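Local coordinates for polyphosphate kinase (Porphyromonas gingivalis, PDB 2O8R), which probably catalyses the reversible transfer of the terminal phosphate of ATP onto a growing chain of polyphosphate, at residues A[9-14]-A[575-580]; A[14-19]-A[570-575]; A[557-562]-A[583-588]. The protein carries 3 engineered substitutions. All coordinates share one frame; numbering follows the deposited sequence.

Contact 1: A[9-14]-A[575-580]. With SO4 (sulfate ion), chain C.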
ATOM      1  N   PRO A   9     -22.608 -41.346  -5.971  1.00 42.28           N
ATOM      2  CA  PRO A   9     -21.253 -41.082  -5.496  1.00 51.99           C
ATOM      3  C   PRO A   9     -20.906 -39.584  -5.508  1.00 52.56           C
ATOM      4  O   PRO A   9     -21.396 -38.838  -6.367  1.00 53.25           O
ATOM      5  CB  PRO A   9     -20.393 -41.822  -6.514  1.00 42.24           C
ATOM      6  CG  PRO A   9     -21.170 -41.721  -7.788  1.00 53.36           C
ATOM      7  CD  PRO A   9     -22.623 -41.802  -7.374  1.00 63.70           C
ATOM      8  N   PHE A  10     -20.085 -39.160  -4.545  1.00 60.97           N
ATOM      9  CA  PHE A  10     -19.580 -37.780  -4.464  1.00 59.74           C
ATOM     10  C   PHE A  10     -18.173 -37.748  -3.888  1.00 55.87           C
ATOM     11  O   PHE A  10     -17.920 -38.359  -2.848  1.00 64.90           O
ATOM     12  CB  PHE A  10     -20.453 -36.916  -3.553  1.00 45.58           C
ATOM     13  CG  PHE A  10     -21.876 -36.773  -4.004  1.00 61.19           C
ATOM     14  CD1 PHE A  10     -22.231 -35.819  -4.943  1.00 73.90           C
ATOM     15  CD2 PHE A  10     -22.868 -37.572  -3.463  1.00 70.53           C
ATOM     16  CE1 PHE A  10     -23.547 -35.672  -5.346  1.00 71.76           C
ATOM     17  CE2 PHE A  10     -24.185 -37.435  -3.865  1.00 69.38           C
ATOM     18  CZ  PHE A  10     -24.526 -36.475  -4.802  1.00 52.95           C
ATOM     19  N   PHE A  11     -17.265 -37.024  -4.535  1.00 60.61           N
ATOM     20  CA  PHE A  11     -15.951 -36.777  -3.948  1.00 48.05           C
ATOM     21  C   PHE A  11     -16.147 -35.906  -2.738  1.00 45.43           C
ATOM     22  O   PHE A  11     -17.067 -35.088  -2.721  1.00 53.67           O
ATOM     23  CB  PHE A  11     -15.061 -36.003  -4.900  1.00 54.43           C
ATOM     24  CG  PHE A  11     -14.598 -36.786  -6.074  1.00 63.41           C
ATOM     25  CD1 PHE A  11     -14.018 -38.036  -5.907  1.00 40.02           C
ATOM     26  CD2 PHE A  11     -14.709 -36.250  -7.355  1.00 60.66           C
ATOM     27  CE1 PHE A  11     -13.577 -38.753  -7.013  1.00 67.84           C
ATOM     28  CE2 PHE A  11     -14.266 -36.947  -8.463  1.00 50.63           C
ATOM     29  CZ  PHE A  11     -13.699 -38.209  -8.299  1.00 57.01           C
ATOM     30  N   ARG A  12     -15.300 -36.078  -1.727  1.00 46.48           N
ATOM     31  CA  ARG A  12     -15.221 -35.112  -0.636  1.00 47.33           C
ATOM     32  C   ARG A  12     -14.622 -33.818  -1.198  1.00 60.01           C
ATOM     33  O   ARG A  12     -13.750 -33.859  -2.066  1.00 54.79           O
ATOM     34  CB  ARG A  12     -14.362 -35.664   0.489  1.00 46.06           C
ATOM     35  CG  ARG A  12     -14.840 -37.016   0.949  1.00 88.89           C
ATOM     36  CD  ARG A  12     -14.094 -37.552   2.158  1.00101.46           C
ATOM     37  NE  ARG A  12     -14.428 -38.961   2.363  1.00112.32           N
ATOM     38  CZ  ARG A  12     -15.448 -39.407   3.097  1.00114.88           C
ATOM     39  NH1 ARG A  12     -16.255 -38.557   3.728  1.00110.49           N
ATOM     40  NH2 ARG A  12     -15.665 -40.716   3.198  1.00105.76           N
ATOM     41  N   ARG A  13     -15.097 -32.672  -0.731  1.00 60.24           N
ATOM     42  CA  ARG A  13     -14.696 -31.413  -1.352  1.00 67.02           C
ATOM     43  C   ARG A  13     -13.204 -31.088  -1.172  1.00 68.96           C
ATOM     44  O   ARG A  13     -12.546 -30.662  -2.119  1.00 60.22           O
ATOM     45  CB  ARG A  13     -15.612 -30.253  -0.935  1.00 58.17           C
ATOM     46  CG  ARG A  13     -15.757 -30.031   0.556  1.00 55.78           C
ATOM     47  CD  ARG A  13     -16.496 -28.735   0.829  1.00 74.83           C
ATOM     48  NE  ARG A  13     -15.664 -27.573   0.521  1.00 93.97           N
ATOM     49  CZ  ARG A  13     -16.079 -26.310   0.558  1.00 90.11           C
ATOM     50  NH1 ARG A  13     -17.330 -26.022   0.885  1.00101.31           N
ATOM     51  NH2 ARG A  13     -15.238 -25.326   0.264  1.00 88.90           N
ATOM     52  N   ASP A  14     -12.678 -31.341   0.024  1.00 68.43           N
ATOM     53  CA  ASP A  14     -11.272 -31.088   0.348  1.00 53.85           C
ATOM     54  C   ASP A  14     -10.301 -31.981  -0.412  1.00 61.73           C
ATOM     55  O   ASP A  14      -9.248 -31.525  -0.843  1.00 78.33           O
ATOM     56  CB  ASP A  14     -11.050 -31.230   1.854  1.00 65.88           C
ATOM     57  CG  ASP A  14     -11.875 -30.236   2.650  1.00 83.27           C
ATOM     58  OD1 ASP A  14     -11.768 -29.032   2.359  1.00 51.74           O
ATOM     59  OD2 ASP A  14     -12.640 -30.650   3.546  1.00 92.38           O
ATOM     60  N   LEU A 575     -18.562 -33.988  -8.337  1.00 62.12           N
ATOM     61  CA  LEU A 575     -19.132 -34.951  -9.251  1.00 60.39           C
ATOM     62  C   LEU A 575     -18.011 -35.899  -9.629  1.00 57.27           C
ATOM     63  O   LEU A 575     -16.933 -35.459  -9.992  1.00 56.12           O
ATOM     64  CB  LEU A 575     -19.680 -34.246 -10.484  1.00 45.24           C
ATOM     65  CG  LEU A 575     -20.410 -35.076 -11.533  1.00 51.61           C
ATOM     66  CD1 LEU A 575     -21.538 -34.266 -12.137  1.00 50.72           C
ATOM     67  CD2 LEU A 575     -19.456 -35.552 -12.615  1.00 34.52           C
ATOM     68  N   VAL A 576     -18.266 -37.197  -9.523  1.00 67.02           N
ATOM     69  CA  VAL A 576     -17.250 -38.192  -9.827  1.00 62.66           C
ATOM     70  C   VAL A 576     -17.441 -38.814 -11.202  1.00 67.86           C
ATOM     71  O   VAL A 576     -18.475 -39.422 -11.488  1.00 66.29           O
ATOM     72  CB  VAL A 576     -17.045 -39.214  -8.655  1.00 73.83           C
ATOM     73  CG1 VAL A 576     -18.293 -39.374  -7.848  1.00 57.92           C
ATOM     74  CG2 VAL A 576     -16.466 -40.545  -9.126  1.00 44.14           C
ATOM     75  N   PRO A 577     -16.441 -38.628 -12.076  1.00 69.34           N
ATOM     76  CA  PRO A 577     -16.545 -39.044 -13.465  1.00 66.11           C
ATOM     77  C   PRO A 577     -16.246 -40.524 -13.634  1.00 75.82           C
ATOM     78  O   PRO A 577     -15.807 -41.179 -12.681  1.00 75.20           O
ATOM     79  CB  PRO A 577     -15.468 -38.210 -14.149  1.00 42.11           C
ATOM     80  CG  PRO A 577     -14.424 -38.035 -13.108  1.00 64.74           C
ATOM     81  CD  PRO A 577     -15.133 -38.014 -11.778  1.00 55.93           C
ATOM     82  N   ASP A 578     -16.483 -41.027 -14.846  1.00 77.68           N
ATOM     83  CA  ASP A 578     -16.187 -42.409 -15.221  1.00 73.06           C
ATOM     84  C   ASP A 578     -16.928 -43.396 -14.335  1.00 74.84           C
ATOM     85  O   ASP A 578     -16.360 -44.371 -13.854  1.00 82.04           O
ATOM     86  CB  ASP A 578     -14.682 -42.680 -15.166  1.00 81.52           C
ATOM     87  CG  ASP A 578     -13.876 -41.702 -15.992  1.00 79.97           C
ATOM     88  OD1 ASP A 578     -14.433 -41.115 -16.947  1.00 91.87           O
ATOM     89  OD2 ASP A 578     -12.674 -41.533 -15.683  1.00 83.38           O
HETATM   90  N   MSE A 579     -18.206 -43.125 -14.125  1.00 64.51           N
HETATM   91  CA  MSE A 579     -19.054 -43.964 -13.310  1.00 64.56           C
HETATM   92  C   MSE A 579     -20.303 -44.229 -14.110  1.00 67.00           C
HETATM   93  O   MSE A 579     -20.590 -43.487 -15.042  1.00 71.74           O
HETATM   94  CB  MSE A 579     -19.426 -43.224 -12.039  1.00 70.05           C
HETATM   95  CG  MSE A 579     -18.244 -42.794 -11.227  1.00 98.00           C
HETATM   96 SE   MSE A 579     -17.587 -44.148  -9.995  1.00106.85          SE
HETATM   97  CE  MSE A 579     -16.391 -45.219 -11.108  1.00109.94           C
ATOM     98  N   PRO A 580     -21.044 -45.293 -13.772  1.00 72.32           N
ATOM     99  CA  PRO A 580     -22.309 -45.514 -14.452  1.00 79.87           C
ATOM    100  C   PRO A 580     -23.231 -44.289 -14.448  1.00 76.80           C
ATOM    101  O   PRO A 580     -23.817 -43.959 -15.481  1.00 88.96           O
ATOM    102  CB  PRO A 580     -22.914 -46.673 -13.664  1.00 85.22           C
ATOM    103  CG  PRO A 580     -21.725 -47.422 -13.190  1.00 61.09           C
ATOM    104  CD  PRO A 580     -20.756 -46.372 -12.810  1.00 70.31           C
TER
HETATM  105  S   SO4 C 704     -17.567 -32.902   2.124  1.00 84.41           S
HETATM  106  O1  SO4 C 704     -18.192 -32.507   0.861  1.00 79.80           O
HETATM  107  O2  SO4 C 704     -16.134 -33.144   1.939  1.00104.71           O
HETATM  108  O3  SO4 C 704     -17.732 -31.837   3.108  1.00 85.79           O
HETATM  109  O4  SO4 C 704     -18.207 -34.131   2.591  1.00105.35           O
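Leu575 meets Phe11 through its backbone: its carbonyl O lies 3.4 Å from Phe11 CE2, oblique to the ring, while its CB points away from 9-14 and the side chain packs on Ile552 and Tyr556 of helix 549-560. Val576 faces the N-terminal segment with all three carbons of its side chain. Its CB sits over one face of the Phe11 ring, offset toward the rim and 3.7 Å from the centroid, a CH-pi contact 19° off the ring normal; Phe11 CG stands anti to its carbonyl carbon (chi1 -71°), beside the backbone N. CG2 of the valine reaches CZ and CE1 of that ring, and CG1 goes to Pro9, 3.5 Å from Pro9 CB, where the two side chains cross at about a right angle. Pro577 CD touches the ring 3.6 Å from Phe11 CE2. After the N-cap residue Arg12, Arg13 N donates to O2 of a sulfate ion at 2.9 Å. Between 9-14 and 575-580 no hydrogen bond forms, so this join of the PPK1 N-terminal domain to the loop between strands 564-569 and 585-589 of the second phospholipase D-clan C-terminal domain is apolar; polar attachment comes from neighbours, Tyr556 OH with Val576 N and Phe11 with Cys574.

Contact 2: A[14-19]-A[570-575]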
ATOM      1  N   ASP A  14     -12.678 -31.341   0.024  1.00 68.43           N
ATOM      2  CA  ASP A  14     -11.272 -31.088   0.348  1.00 53.85           C
ATOM      3  C   ASP A  14     -10.301 -31.981  -0.412  1.00 61.73           C
ATOM      4  O   ASP A  14      -9.248 -31.525  -0.843  1.00 78.33           O
ATOM      5  CB  ASP A  14     -11.050 -31.230   1.854  1.00 65.88           C
ATOM      6  CG  ASP A  14     -11.875 -30.236   2.650  1.00 83.27           C
ATOM      7  OD1 ASP A  14     -11.768 -29.032   2.359  1.00 51.74           O
ATOM      8  OD2 ASP A  14     -12.640 -30.650   3.546  1.00 92.38           O
HETATM    9  N   MSE A  15     -10.655 -33.249  -0.576  1.00 60.82           N
HETATM   10  CA  MSE A  15      -9.875 -34.144  -1.410  1.00 61.11           C
HETATM   11  C   MSE A  15      -9.859 -33.603  -2.830  1.00 67.31           C
HETATM   12  O   MSE A  15      -8.810 -33.518  -3.473  1.00 54.15           O
HETATM   13  CB  MSE A  15     -10.470 -35.553  -1.395  1.00 71.38           C
HETATM   14  CG  MSE A  15     -10.377 -36.283  -0.068  1.00 82.17           C
HETATM   15 SE   MSE A  15      -8.758 -35.885   0.960  1.00 97.19          SE
HETATM   16  CE  MSE A  15      -9.537 -34.739   2.337  1.00108.13           C
ATOM     17  N   SER A  16     -11.040 -33.225  -3.300  1.00 63.30           N
ATOM     18  CA  SER A  16     -11.186 -32.563  -4.572  1.00 54.67           C
ATOM     19  C   SER A  16     -10.349 -31.293  -4.608  1.00 45.02           C
ATOM     20  O   SER A  16      -9.706 -31.007  -5.611  1.00 47.18           O
ATOM     21  CB  SER A  16     -12.654 -32.249  -4.837  1.00 62.74           C
ATOM     22  OG  SER A  16     -12.790 -31.329  -5.894  1.00 67.94           O
ATOM     23  N   TRP A  17     -10.324 -30.537  -3.518  1.00 52.40           N
ATOM     24  CA  TRP A  17      -9.498 -29.332  -3.514  1.00 65.14           C
ATOM     25  C   TRP A  17      -8.034 -29.680  -3.652  1.00 61.91           C
ATOM     26  O   TRP A  17      -7.337 -29.094  -4.468  1.00 70.56           O
ATOM     27  CB  TRP A  17      -9.692 -28.484  -2.265  1.00 56.99           C
ATOM     28  CG  TRP A  17      -8.952 -27.183  -2.364  1.00 49.42           C
ATOM     29  CD1 TRP A  17      -9.427 -26.009  -2.882  1.00 49.06           C
ATOM     30  CD2 TRP A  17      -7.607 -26.922  -1.950  1.00 56.36           C
ATOM     31  NE1 TRP A  17      -8.467 -25.039  -2.812  1.00 45.29           N
ATOM     32  CE2 TRP A  17      -7.338 -25.569  -2.244  1.00 58.90           C
ATOM     33  CE3 TRP A  17      -6.600 -27.703  -1.363  1.00 54.87           C
ATOM     34  CZ2 TRP A  17      -6.104 -24.971  -1.970  1.00 48.50           C
ATOM     35  CZ3 TRP A  17      -5.383 -27.111  -1.085  1.00 59.61           C
ATOM     36  CH2 TRP A  17      -5.142 -25.752  -1.395  1.00 53.78           C
ATOM     37  N   LEU A  18      -7.577 -30.634  -2.849  1.00 60.19           N
ATOM     38  CA  LEU A  18      -6.180 -31.050  -2.860  1.00 54.43           C
ATOM     39  C   LEU A  18      -5.746 -31.529  -4.235  1.00 49.75           C
ATOM     40  O   LEU A  18      -4.599 -31.355  -4.636  1.00 64.39           O
ATOM     41  CB  LEU A  18      -5.922 -32.101  -1.773  1.00 53.64           C
ATOM     42  CG  LEU A  18      -5.878 -31.505  -0.356  1.00 51.44           C
ATOM     43  CD1 LEU A  18      -5.963 -32.573   0.730  1.00 57.09           C
ATOM     44  CD2 LEU A  18      -4.640 -30.631  -0.159  1.00 68.87           C
ATOM     45  N   SER A  19      -6.694 -32.093  -4.971  1.00 59.78           N
ATOM     46  CA  SER A  19      -6.476 -32.502  -6.349  1.00 68.18           C
ATOM     47  C   SER A  19      -6.136 -31.302  -7.228  1.00 68.21           C
ATOM     48  O   SER A  19      -5.270 -31.377  -8.104  1.00 60.38           O
ATOM     49  CB  SER A  19      -7.736 -33.196  -6.873  1.00 62.56           C
ATOM     50  OG  SER A  19      -7.531 -33.722  -8.163  1.00 57.19           O
ATOM     51  N   ARG A 570     -12.106 -25.845 -12.880  1.00 57.54           N
ATOM     52  CA  ARG A 570     -10.696 -25.817 -12.492  1.00 68.46           C
ATOM     53  C   ARG A 570     -10.462 -26.182 -11.036  1.00 61.32           C
ATOM     54  O   ARG A 570      -9.487 -26.857 -10.712  1.00 66.00           O
ATOM     55  CB  ARG A 570      -9.988 -24.511 -12.880  1.00 72.31           C
ATOM     56  CG  ARG A 570     -10.560 -23.279 -12.283  1.00 65.46           C
ATOM     57  CD  ARG A 570      -9.545 -22.159 -12.184  1.00 39.87           C
ATOM     58  NE  ARG A 570      -9.941 -21.318 -11.055  1.00 54.57           N
ATOM     59  CZ  ARG A 570      -9.212 -21.121  -9.964  1.00 48.16           C
ATOM     60  NH1 ARG A 570      -7.996 -21.641  -9.864  1.00 42.44           N
ATOM     61  NH2 ARG A 570      -9.690 -20.372  -8.986  1.00 53.62           N
ATOM     62  N   GLY A 571     -11.364 -25.762 -10.161  1.00 52.31           N
ATOM     63  CA  GLY A 571     -11.170 -25.992  -8.729  1.00 50.38           C
ATOM     64  C   GLY A 571     -11.861 -27.232  -8.213  1.00 43.96           C
ATOM     65  O   GLY A 571     -11.651 -28.339  -8.713  1.00 39.55           O
ATOM     66  N   ILE A 572     -12.700 -27.033  -7.208  1.00 48.03           N
ATOM     67  CA  ILE A 572     -13.388 -28.127  -6.563  1.00 49.81           C
ATOM     68  C   ILE A 572     -14.449 -28.722  -7.469  1.00 51.96           C
ATOM     69  O   ILE A 572     -15.297 -28.012  -7.981  1.00 57.09           O
ATOM     70  CB  ILE A 572     -14.025 -27.682  -5.241  1.00 46.45           C
ATOM     71  CG1 ILE A 572     -12.957 -27.452  -4.177  1.00 42.34           C
ATOM     72  CG2 ILE A 572     -14.978 -28.725  -4.722  1.00 45.30           C
ATOM     73  CD1 ILE A 572     -13.554 -26.892  -2.895  1.00 47.76           C
ATOM     74  N   CYS A 573     -14.372 -30.032  -7.672  1.00 55.13           N
ATOM     75  CA  CYS A 573     -15.434 -30.770  -8.314  1.00 58.57           C
ATOM     76  C   CYS A 573     -15.784 -32.033  -7.532  1.00 57.05           C
ATOM     77  O   CYS A 573     -14.926 -32.872  -7.291  1.00 61.39           O
ATOM     78  CB  CYS A 573     -15.034 -31.131  -9.730  1.00 72.85           C
ATOM     79  SG  CYS A 573     -16.406 -31.759 -10.679  1.00 63.95           S
ATOM     80  N   CYS A 574     -17.049 -32.166  -7.142  1.00 58.34           N
ATOM     81  CA  CYS A 574     -17.490 -33.291  -6.306  1.00 64.46           C
ATOM     82  C   CYS A 574     -18.269 -34.310  -7.088  1.00 63.01           C
ATOM     83  O   CYS A 574     -18.627 -35.356  -6.559  1.00 80.71           O
ATOM     84  CB  CYS A 574     -18.360 -32.812  -5.153  1.00 61.17           C
ATOM     85  SG  CYS A 574     -17.512 -31.758  -3.977  1.00 61.39           S
ATOM     86  N   LEU A 575     -18.562 -33.988  -8.337  1.00 62.12           N
ATOM     87  CA  LEU A 575     -19.132 -34.951  -9.251  1.00 60.39           C
ATOM     88  C   LEU A 575     -18.011 -35.899  -9.629  1.00 57.27           C
ATOM     89  O   LEU A 575     -16.933 -35.459  -9.992  1.00 56.12           O
ATOM     90  CB  LEU A 575     -19.680 -34.246 -10.484  1.00 45.24           C
ATOM     91  CG  LEU A 575     -20.410 -35.076 -11.533  1.00 51.61           C
ATOM     92  CD1 LEU A 575     -21.538 -34.266 -12.137  1.00 50.72           C
ATOM     93  CD2 LEU A 575     -19.456 -35.552 -12.615  1.00 34.52           C
TER
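Ser16 and Ile572 are brought together by their first torsions: Ser16 OG stands anti to its backbone N (chi1 166°), which carries it from helix 13-29 to the loop backbone, and Ile572 CG1 stands anti to its own carbonyl carbon (chi1 -72°), on the side of the next helical residue, Trp17. The hydroxyl is the polar centre of the contact. Cys573 N donates to Ser16 OG at 2.7 Å, with an N-H...O angle of 142°, and Cys573 O lies 3.0 Å from the same Ser16 OG. This buried oxygen thus sits against the peptide groups on both sides of Cys573, and it also packs against Ile572, 3.3 Å from its CA and 3.6 Å from its CG2.

Beside the serine, Ile572 CG1 touches Trp17 CB at 3.9 Å and approaches CD1 at the edge of the indole, near its plane, the two side chains meeting obliquely. The isoleucine therefore straddles the helix surface, with CG2 by the serine and CG1 by the tryptophan. Trp17 stacks on Phe52 and also touches Asn48, a predicted ATP-binding residue, while Arg570, another predicted ATP-binding residue, begins the loop. The contact is consistent with a second-shell link between two parts of the nucleotide site.

Asp14, one turn before Leu18 and bonded to it through the backbone, forms a salt bridge with Arg56 of helix 35-63. The loop follows strand 564-569 and is held by Arg589, whose NE and NH2 bond to the carbonyl oxygens of Arg570 and Gly571 and whose NH1 bonds Ser19 OG. Helix 13-29 contacts this loop through Ser16 and Trp17, helix 35-63 through Asp14 and Trp17, and helix 83-112 through Met15 and Leu18.

Contact 3: A[557-562]-A[583-588]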
ATOM      1  N   ARG A 557     -28.540 -37.526 -13.112  1.00 54.47           N
ATOM      2  CA  ARG A 557     -29.786 -37.946 -13.734  1.00 61.88           C
ATOM      3  C   ARG A 557     -29.843 -37.587 -15.218  1.00 70.67           C
ATOM      4  O   ARG A 557     -30.395 -38.348 -16.014  1.00 91.38           O
ATOM      5  CB  ARG A 557     -30.995 -37.369 -13.010  1.00 49.60           C
ATOM      6  CG  ARG A 557     -31.267 -37.951 -11.627  1.00 61.63           C
ATOM      7  CD  ARG A 557     -32.385 -37.183 -10.926  1.00 67.77           C
ATOM      8  NE  ARG A 557     -33.323 -36.634 -11.908  1.00 95.78           N
ATOM      9  CZ  ARG A 557     -33.629 -35.342 -12.043  1.00108.83           C
ATOM     10  NH1 ARG A 557     -33.105 -34.423 -11.235  1.00102.39           N
ATOM     11  NH2 ARG A 557     -34.483 -34.976 -12.990  1.00 94.69           N
ATOM     12  N   ALA A 558     -29.273 -36.445 -15.592  1.00 71.32           N
ATOM     13  CA  ALA A 558     -29.223 -36.061 -17.000  1.00 62.72           C
ATOM     14  C   ALA A 558     -28.345 -37.041 -17.762  1.00 62.75           C
ATOM     15  O   ALA A 558     -28.712 -37.496 -18.838  1.00 73.06           O
ATOM     16  CB  ALA A 558     -28.717 -34.644 -17.157  1.00 44.78           C
ATOM     17  N   SER A 559     -27.203 -37.392 -17.179  1.00 60.33           N
ATOM     18  CA  SER A 559     -26.303 -38.380 -17.772  1.00 67.91           C
ATOM     19  C   SER A 559     -27.024 -39.711 -17.977  1.00 72.59           C
ATOM     20  O   SER A 559     -27.102 -40.219 -19.104  1.00 60.17           O
ATOM     21  CB  SER A 559     -25.075 -38.580 -16.884  1.00 71.76           C
ATOM     22  OG  SER A 559     -24.173 -39.510 -17.455  1.00 66.25           O
ATOM     23  N   GLU A 560     -27.561 -40.248 -16.879  1.00 65.91           N
ATOM     24  CA  GLU A 560     -28.391 -41.454 -16.886  1.00 53.41           C
ATOM     25  C   GLU A 560     -29.451 -41.418 -17.982  1.00 60.69           C
ATOM     26  O   GLU A 560     -29.690 -42.425 -18.644  1.00 69.25           O
ATOM     27  CB  GLU A 560     -29.075 -41.627 -15.524  1.00 52.27           C
ATOM     28  CG  GLU A 560     -28.173 -42.186 -14.424  1.00 45.98           C
ATOM     29  CD  GLU A 560     -28.779 -42.084 -13.040  1.00 62.54           C
ATOM     30  OE1 GLU A 560     -29.711 -41.271 -12.851  1.00 80.13           O
ATOM     31  OE2 GLU A 560     -28.324 -42.817 -12.129  1.00 83.05           O
ATOM     32  N   ALA A 561     -30.061 -40.247 -18.181  1.00 55.88           N
ATOM     33  CA  ALA A 561     -31.109 -40.050 -19.182  1.00 50.89           C
ATOM     34  C   ALA A 561     -30.594 -39.945 -20.613  1.00 59.93           C
ATOM     35  O   ALA A 561     -31.369 -39.662 -21.515  1.00 51.06           O
ATOM     36  CB  ALA A 561     -31.903 -38.804 -18.859  1.00 45.63           C
ATOM     37  N   GLY A 562     -29.294 -40.134 -20.822  1.00 54.51           N
ATOM     38  CA  GLY A 562     -28.722 -39.970 -22.147  1.00 47.44           C
ATOM     39  C   GLY A 562     -28.286 -38.559 -22.532  1.00 67.44           C
ATOM     40  O   GLY A 562     -27.857 -38.341 -23.671  1.00 73.03           O
ATOM     41  N   ARG A 583     -21.757 -41.670 -16.787  1.00 60.72           N
ATOM     42  CA  ARG A 583     -21.293 -42.299 -18.016  1.00 67.20           C
ATOM     43  C   ARG A 583     -21.244 -41.336 -19.199  1.00 59.83           C
ATOM     44  O   ARG A 583     -20.352 -41.433 -20.032  1.00 71.84           O
ATOM     45  CB  ARG A 583     -22.137 -43.551 -18.302  1.00 70.58           C
ATOM     46  CG  ARG A 583     -22.375 -43.924 -19.766  1.00 73.03           C
ATOM     47  CD  ARG A 583     -22.898 -45.363 -19.922  1.00 76.86           C
ATOM     48  NE  ARG A 583     -23.778 -45.790 -18.829  1.00 78.17           N
ATOM     49  CZ  ARG A 583     -23.477 -46.739 -17.943  1.00 85.55           C
ATOM     50  NH1 ARG A 583     -22.314 -47.381 -18.006  1.00 66.82           N
ATOM     51  NH2 ARG A 583     -24.343 -47.050 -16.989  1.00 98.26           N
ATOM     52  N   ASN A 584     -22.181 -40.400 -19.259  1.00 54.47           N
ATOM     53  CA  ASN A 584     -22.201 -39.416 -20.340  1.00 55.41           C
ATOM     54  C   ASN A 584     -21.566 -38.072 -20.008  1.00 68.10           C
ATOM     55  O   ASN A 584     -21.778 -37.096 -20.731  1.00 68.34           O
ATOM     56  CB  ASN A 584     -23.629 -39.189 -20.801  1.00 69.92           C
ATOM     57  CG  ASN A 584     -24.183 -40.373 -21.522  1.00 67.23           C
ATOM     58  OD1 ASN A 584     -23.478 -41.016 -22.294  1.00 54.05           O
ATOM     59  ND2 ASN A 584     -25.451 -40.681 -21.279  1.00 67.82           N
ATOM     60  N   ILE A 585     -20.795 -38.023 -18.922  1.00 67.35           N
ATOM     61  CA  ILE A 585     -20.134 -36.792 -18.505  1.00 56.75           C
ATOM     62  C   ILE A 585     -18.622 -36.847 -18.717  1.00 58.63           C
ATOM     63  O   ILE A 585     -17.979 -37.836 -18.369  1.00 65.70           O
ATOM     64  CB  ILE A 585     -20.457 -36.448 -17.034  1.00 64.90           C
ATOM     65  CG1 ILE A 585     -21.956 -36.625 -16.772  1.00 67.91           C
ATOM     66  CG2 ILE A 585     -20.014 -35.010 -16.707  1.00 61.19           C
ATOM     67  CD1 ILE A 585     -22.431 -36.200 -15.406  1.00 52.71           C
ATOM     68  N   ARG A 586     -18.070 -35.787 -19.309  1.00 62.01           N
ATOM     69  CA  ARG A 586     -16.612 -35.585 -19.377  1.00 57.58           C
ATOM     70  C   ARG A 586     -16.217 -34.381 -18.531  1.00 60.56           C
ATOM     71  O   ARG A 586     -16.810 -33.311 -18.640  1.00 66.62           O
ATOM     72  CB  ARG A 586     -16.132 -35.375 -20.816  1.00 54.35           C
ATOM     73  CG  ARG A 586     -16.128 -36.626 -21.658  1.00 45.86           C
ATOM     74  CD  ARG A 586     -15.212 -36.534 -22.868  1.00 79.97           C
ATOM     75  NE  ARG A 586     -15.266 -35.256 -23.588  1.00108.52           N
ATOM     76  CZ  ARG A 586     -16.259 -34.839 -24.382  1.00107.62           C
ATOM     77  NH1 ARG A 586     -17.366 -35.564 -24.565  1.00 78.58           N
ATOM     78  NH2 ARG A 586     -16.143 -33.662 -24.987  1.00 92.98           N
ATOM     79  N   VAL A 587     -15.210 -34.563 -17.688  1.00 68.63           N
ATOM     80  CA  VAL A 587     -14.768 -33.513 -16.786  1.00 58.14           C
ATOM     81  C   VAL A 587     -13.365 -33.034 -17.142  1.00 65.66           C
ATOM     82  O   VAL A 587     -12.379 -33.784 -17.069  1.00 66.31           O
ATOM     83  CB  VAL A 587     -14.797 -33.986 -15.331  1.00 58.61           C
ATOM     84  CG1 VAL A 587     -14.207 -32.928 -14.416  1.00 33.12           C
ATOM     85  CG2 VAL A 587     -16.220 -34.313 -14.923  1.00 63.53           C
ATOM     86  N   THR A 588     -13.289 -31.768 -17.522  1.00 55.16           N
ATOM     87  CA  THR A 588     -12.024 -31.164 -17.875  1.00 58.83           C
ATOM     88  C   THR A 588     -11.641 -30.092 -16.869  1.00 57.31           C
ATOM     89  O   THR A 588     -12.417 -29.181 -16.585  1.00 54.00           O
ATOM     90  CB  THR A 588     -12.080 -30.574 -19.282  1.00 54.57           C
ATOM     91  OG1 THR A 588     -12.407 -31.622 -20.204  1.00 60.95           O
ATOM     92  CG2 THR A 588     -10.745 -29.943 -19.668  1.00 53.98           C
TER
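Ser559 and Asn584 face each other with CA atoms 4.9 Å apart, where the last turn of helix 549-560 ends in a Schellman motif, with Gly562 at positive phi, beside the residues that lead into strand 585-589. Ser559 supplies both polar groups of the helix side. Its OG, anti to the backbone N (chi1 -179°), accepts from Asn584 N at 2.8 Å with an N-H...O angle of 155°. Its carbonyl O takes the side-chain amide of the same asparagine, Asn584 ND2 lying 2.8 Å away. That donor is tilted 28° from the carbonyl plane, and Gly562 N reaches the same oxygen from the opposite face. Asn584 thus grips one residue twice, once through its backbone and once through its side chain, and its CB comes within 3.4 Å of Ser559 OG on the way.

Asn584 ND2 also lies 3.5 Å from Gly562 CA. On the strand side, Ile585 closes the contact: its CG1 packs 3.7 Å from Ser559 CB, with CD1 also near that carbon. The remainder of Ile585 lies among Ile565 and Leu567 of the adjacent parallel strand 564-569 and Leu575 of the following loop. In the second C-terminal domain, of the phospholipase D clan, strand 538-543, helix 549-560 and the parallel strand 564-569 form a beta-alpha-beta crossover, and the contact pins the C-terminal end of its helix to the start of the next parallel strand, 585-589, an inner strand of the sheet.

A carbonyl at a helix C terminus often lacks an intrahelical donor; here Ser559 O accepts from both the Schellman turn and the asparagine amide, which would offset the partial negative charge expected there.

From the N terminus, residues 9-14 close a very long loop onto 575-580 as contact 1, and residues 14-19 close a slightly shorter one onto 570-575 as contact 2, nested inside the first. The two share Asp14 and Leu575 and are joined further by a probable hydrogen bond between Phe11 N and Cys574 O, so helix 13-29 and its lead-in run alongside the loop after strand 564-569 in the opposite sense. Contact 3 is local, spanning helix 549-560 to strand 585-589, and crosses both others because that loop lies between its segments. Leu575 packing on Ile585 and Val587 carries the N-terminal region's attachment into the core of the second C-terminal domain.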